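Local coordinates for protein Phthiocerol/phthiodiolone dimycocerosyl transferase (Mycobacterium tuberculosis, PDB 1Q9J) that probably esterifies phthiocerol, phthiodiolone and phenolphthiocerol with mycocerosic acids, transferring them directly from mycocerosic acid synthase in the final step of mycobacterial PDIM lipid synthesis, at residues P161-V167 with T279-L285. Residue numbers count along the deposited sequence, not the author numbering.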
ATOM      1  N   PRO A 161      -2.266   2.388 -18.098  1.00 34.61           N
ATOM      2  CA  PRO A 161      -2.130   1.089 -17.433  1.00 34.11           C
ATOM      3  C   PRO A 161      -3.466   0.380 -17.278  1.00 33.96           C
ATOM      4  O   PRO A 161      -4.491   1.029 -17.127  1.00 32.44           O
ATOM      5  CB  PRO A 161      -1.452   1.415 -16.094  1.00 33.29           C
ATOM      6  CG  PRO A 161      -1.477   2.907 -15.985  1.00 33.82           C
ATOM      7  CD  PRO A 161      -1.567   3.453 -17.370  1.00 34.92           C
ATOM      8  N   LEU A 162      -3.468  -0.949 -17.342  1.00 36.93           N
ATOM      9  CA  LEU A 162      -4.711  -1.713 -17.253  1.00 35.54           C
ATOM     10  C   LEU A 162      -5.304  -1.843 -15.861  1.00 35.18           C
ATOM     11  O   LEU A 162      -4.605  -1.761 -14.845  1.00 30.84           O
ATOM     12  CB  LEU A 162      -4.477  -3.118 -17.802  1.00 34.35           C
ATOM     13  CG  LEU A 162      -3.901  -3.235 -19.204  1.00 33.86           C
ATOM     14  CD1 LEU A 162      -3.304  -4.605 -19.404  1.00 30.00           C
ATOM     15  CD2 LEU A 162      -4.974  -2.945 -20.193  1.00 27.20           C
ATOM     16  N   SER A 163      -6.614  -2.037 -15.833  1.00 36.01           N
ATOM     17  CA  SER A 163      -7.329  -2.266 -14.585  1.00 37.68           C
ATOM     18  C   SER A 163      -7.247  -3.789 -14.383  1.00 41.61           C
ATOM     19  O   SER A 163      -6.999  -4.546 -15.335  1.00 38.19           O
ATOM     20  CB  SER A 163      -8.795  -1.857 -14.709  1.00 34.52           C
ATOM     21  OG  SER A 163      -9.446  -2.575 -15.738  1.00 39.95           O
ATOM     22  N   MET A 164      -7.449  -4.240 -13.148  1.00 46.13           N
ATOM     23  CA  MET A 164      -7.385  -5.667 -12.857  1.00 45.22           C
ATOM     24  C   MET A 164      -8.328  -6.473 -13.752  1.00 45.38           C
ATOM     25  O   MET A 164      -7.910  -7.468 -14.351  1.00 45.60           O
ATOM     26  CB  MET A 164      -7.719  -5.935 -11.392  1.00 50.89           C
ATOM     27  CG  MET A 164      -7.575  -7.394 -10.982  1.00 56.08           C
ATOM     28  SD  MET A 164      -7.991  -7.643  -9.247  1.00 62.07           S
ATOM     29  CE  MET A 164      -6.371  -7.776  -8.556  1.00 64.10           C
ATOM     30  N   GLU A 165      -9.591  -6.065 -13.862  1.00 41.13           N
ATOM     31  CA  GLU A 165     -10.483  -6.826 -14.726  1.00 44.65           C
ATOM     32  C   GLU A 165     -10.033  -6.790 -16.180  1.00 46.60           C
ATOM     33  O   GLU A 165     -10.488  -7.586 -16.992  1.00 46.70           O
ATOM     34  CB  GLU A 165     -11.936  -6.357 -14.625  1.00 42.16           C
ATOM     35  CG  GLU A 165     -12.139  -4.980 -14.092  1.00 51.57           C
ATOM     36  CD  GLU A 165     -11.971  -4.900 -12.593  1.00 55.80           C
ATOM     37  OE1 GLU A 165     -10.885  -4.457 -12.149  1.00 61.08           O
ATOM     38  OE2 GLU A 165     -12.922  -5.281 -11.859  1.00 56.61           O
ATOM     39  N   ALA A 166      -9.146  -5.864 -16.525  1.00 47.04           N
ATOM     40  CA  ALA A 166      -8.662  -5.819 -17.894  1.00 42.43           C
ATOM     41  C   ALA A 166      -7.601  -6.919 -18.014  1.00 45.35           C
ATOM     42  O   ALA A 166      -7.611  -7.715 -18.957  1.00 45.28           O
ATOM     43  CB  ALA A 166      -8.055  -4.475 -18.194  1.00 41.61           C
ATOM     44  N   VAL A 167      -6.709  -6.973 -17.031  1.00 41.67           N
ATOM     45  CA  VAL A 167      -5.640  -7.956 -17.013  1.00 41.92           C
ATOM     46  C   VAL A 167      -6.161  -9.395 -17.039  1.00 43.84           C
ATOM     47  O   VAL A 167      -5.591 -10.268 -17.701  1.00 42.26           O
ATOM     48  CB  VAL A 167      -4.740  -7.733 -15.783  1.00 42.49           C
ATOM     49  CG1 VAL A 167      -3.851  -8.948 -15.537  1.00 41.18           C
ATOM     50  CG2 VAL A 167      -3.891  -6.494 -16.011  1.00 39.38           C
ATOM     51  N   THR A 279       3.909  -1.084 -13.567  1.00 43.66           N
ATOM     52  CA  THR A 279       3.126   0.064 -14.052  1.00 40.69           C
ATOM     53  C   THR A 279       2.217  -0.356 -15.185  1.00 39.02           C
ATOM     54  O   THR A 279       1.501   0.462 -15.756  1.00 39.55           O
ATOM     55  CB  THR A 279       3.994   1.191 -14.605  1.00 40.97           C
ATOM     56  OG1 THR A 279       4.403   0.848 -15.931  1.00 49.19           O
ATOM     57  CG2 THR A 279       5.211   1.406 -13.743  1.00 36.87           C
ATOM     58  N   GLU A 280       2.262  -1.635 -15.527  1.00 40.21           N
ATOM     59  CA  GLU A 280       1.423  -2.129 -16.605  1.00 40.49           C
ATOM     60  C   GLU A 280      -0.045  -2.132 -16.168  1.00 40.56           C
ATOM     61  O   GLU A 280      -0.960  -1.910 -16.977  1.00 41.23           O
ATOM     62  CB  GLU A 280       1.903  -3.512 -17.033  1.00 39.78           C
ATOM     63  CG  GLU A 280       0.955  -4.254 -17.936  1.00 43.99           C
ATOM     64  CD  GLU A 280       1.476  -5.626 -18.337  1.00 51.33           C
ATOM     65  OE1 GLU A 280       2.410  -6.145 -17.671  1.00 50.15           O
ATOM     66  OE2 GLU A 280       0.931  -6.192 -19.318  1.00 53.99           O
ATOM     67  N   ALA A 281      -0.265  -2.376 -14.882  1.00 35.86           N
ATOM     68  CA  ALA A 281      -1.614  -2.349 -14.328  1.00 39.23           C
ATOM     69  C   ALA A 281      -1.722  -1.314 -13.195  1.00 41.42           C
ATOM     70  O   ALA A 281      -0.728  -0.967 -12.540  1.00 39.47           O
ATOM     71  CB  ALA A 281      -2.005  -3.732 -13.803  1.00 34.18           C
ATOM     72  N   THR A 282      -2.947  -0.840 -12.974  1.00 42.53           N
ATOM     73  CA  THR A 282      -3.256   0.135 -11.929  1.00 40.68           C
ATOM     74  C   THR A 282      -3.121  -0.529 -10.575  1.00 39.41           C
ATOM     75  O   THR A 282      -2.229  -0.244  -9.775  1.00 36.85           O
ATOM     76  CB  THR A 282      -4.708   0.622 -12.051  1.00 37.27           C
ATOM     77  OG1 THR A 282      -4.830   1.523 -13.156  1.00 42.37           O
ATOM     78  CG2 THR A 282      -5.116   1.328 -10.807  1.00 49.14           C
ATOM     79  N   ASN A 283      -4.053  -1.430 -10.334  1.00 40.96           N
ATOM     80  CA  ASN A 283      -4.095  -2.154  -9.090  1.00 40.33           C
ATOM     81  C   ASN A 283      -4.235  -3.647  -9.417  1.00 41.18           C
ATOM     82  O   ASN A 283      -5.208  -4.070 -10.038  1.00 41.75           O
ATOM     83  CB  ASN A 283      -5.280  -1.617  -8.267  1.00 39.15           C
ATOM     84  CG  ASN A 283      -5.027  -0.208  -7.718  1.00 42.05           C
ATOM     85  OD1 ASN A 283      -4.188  -0.025  -6.821  1.00 43.74           O
ATOM     86  ND2 ASN A 283      -5.743   0.794  -8.259  1.00 30.17           N
ATOM     87  N   LEU A 284      -3.236  -4.429  -9.038  1.00 41.50           N
ATOM     88  CA  LEU A 284      -3.286  -5.849  -9.296  1.00 42.82           C
ATOM     89  C   LEU A 284      -2.949  -6.631  -8.021  1.00 47.43           C
ATOM     90  O   LEU A 284      -2.103  -7.523  -8.020  1.00 51.06           O
ATOM     91  CB  LEU A 284      -2.311  -6.229 -10.416  1.00 40.45           C
ATOM     92  CG  LEU A 284      -2.607  -7.562 -11.134  1.00 40.47           C
ATOM     93  CD1 LEU A 284      -3.830  -7.417 -12.031  1.00 33.47           C
ATOM     94  CD2 LEU A 284      -1.411  -7.981 -11.956  1.00 38.30           C
ATOM     95  N   LEU A 285      -3.601  -6.276  -6.924  1.00 45.15           N
ATOM     96  CA  LEU A 285      -3.364  -6.978  -5.687  1.00 43.49           C
ATOM     97  C   LEU A 285      -4.577  -7.818  -5.344  1.00 47.33           C
ATOM     98  O   LEU A 285      -5.652  -7.295  -5.049  1.00 49.45           O
ATOM     99  CB  LEU A 285      -3.045  -6.000  -4.559  1.00 37.92           C
ATOM    100  CG  LEU A 285      -1.795  -5.156  -4.788  1.00 40.43           C
ATOM    101  CD1 LEU A 285      -1.603  -4.234  -3.599  1.00 43.36           C
ATOM    102  CD2 LEU A 285      -0.560  -6.024  -4.989  1.00 39.45           C
TER
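M164 has the most surface covered by the contact (77 of 472 Å²), followed by L284 (59 Å²) and P161 (58 Å²). M164 opens the helix that follows the N-cap residue S163. Its extended side chain (chi1 and chi2 both t) runs along 283-285: M164 CB is 3.4 Å from N283 O, and M164 CE is 3.5 Å from L285 N. L284 CD1 touches both M164 CG (3.9 Å) and V167 CG1 (3.8 Å), forming a small apolar cluster.

Ahead of the helix the backbones take over. L162 N donates to E280 O (2.7 Å, 154°) and L162 O accepts from T282 N (2.7 Å, 164°), the pattern of a single parallel bridge pairing L162 with A281 (CA-CA 4.3 Å). P161 packs beside it, its CB 3.1 Å from T279 O.

Residues 279-285 lead into edge strand 285-292 of the six-stranded sheet and reach the HHxxxDG motif: N283 ND2 hydrogen-bonds to the backbone O of H124, the likely proton acceptor, and L284 N to OD2 of D128, thought to help organise the active site. Two sequence-independent backbone bonds plus apolar contacts thus fix 161-167 to a loop whose N283 and L284 hydrogen-bond to the probable active site.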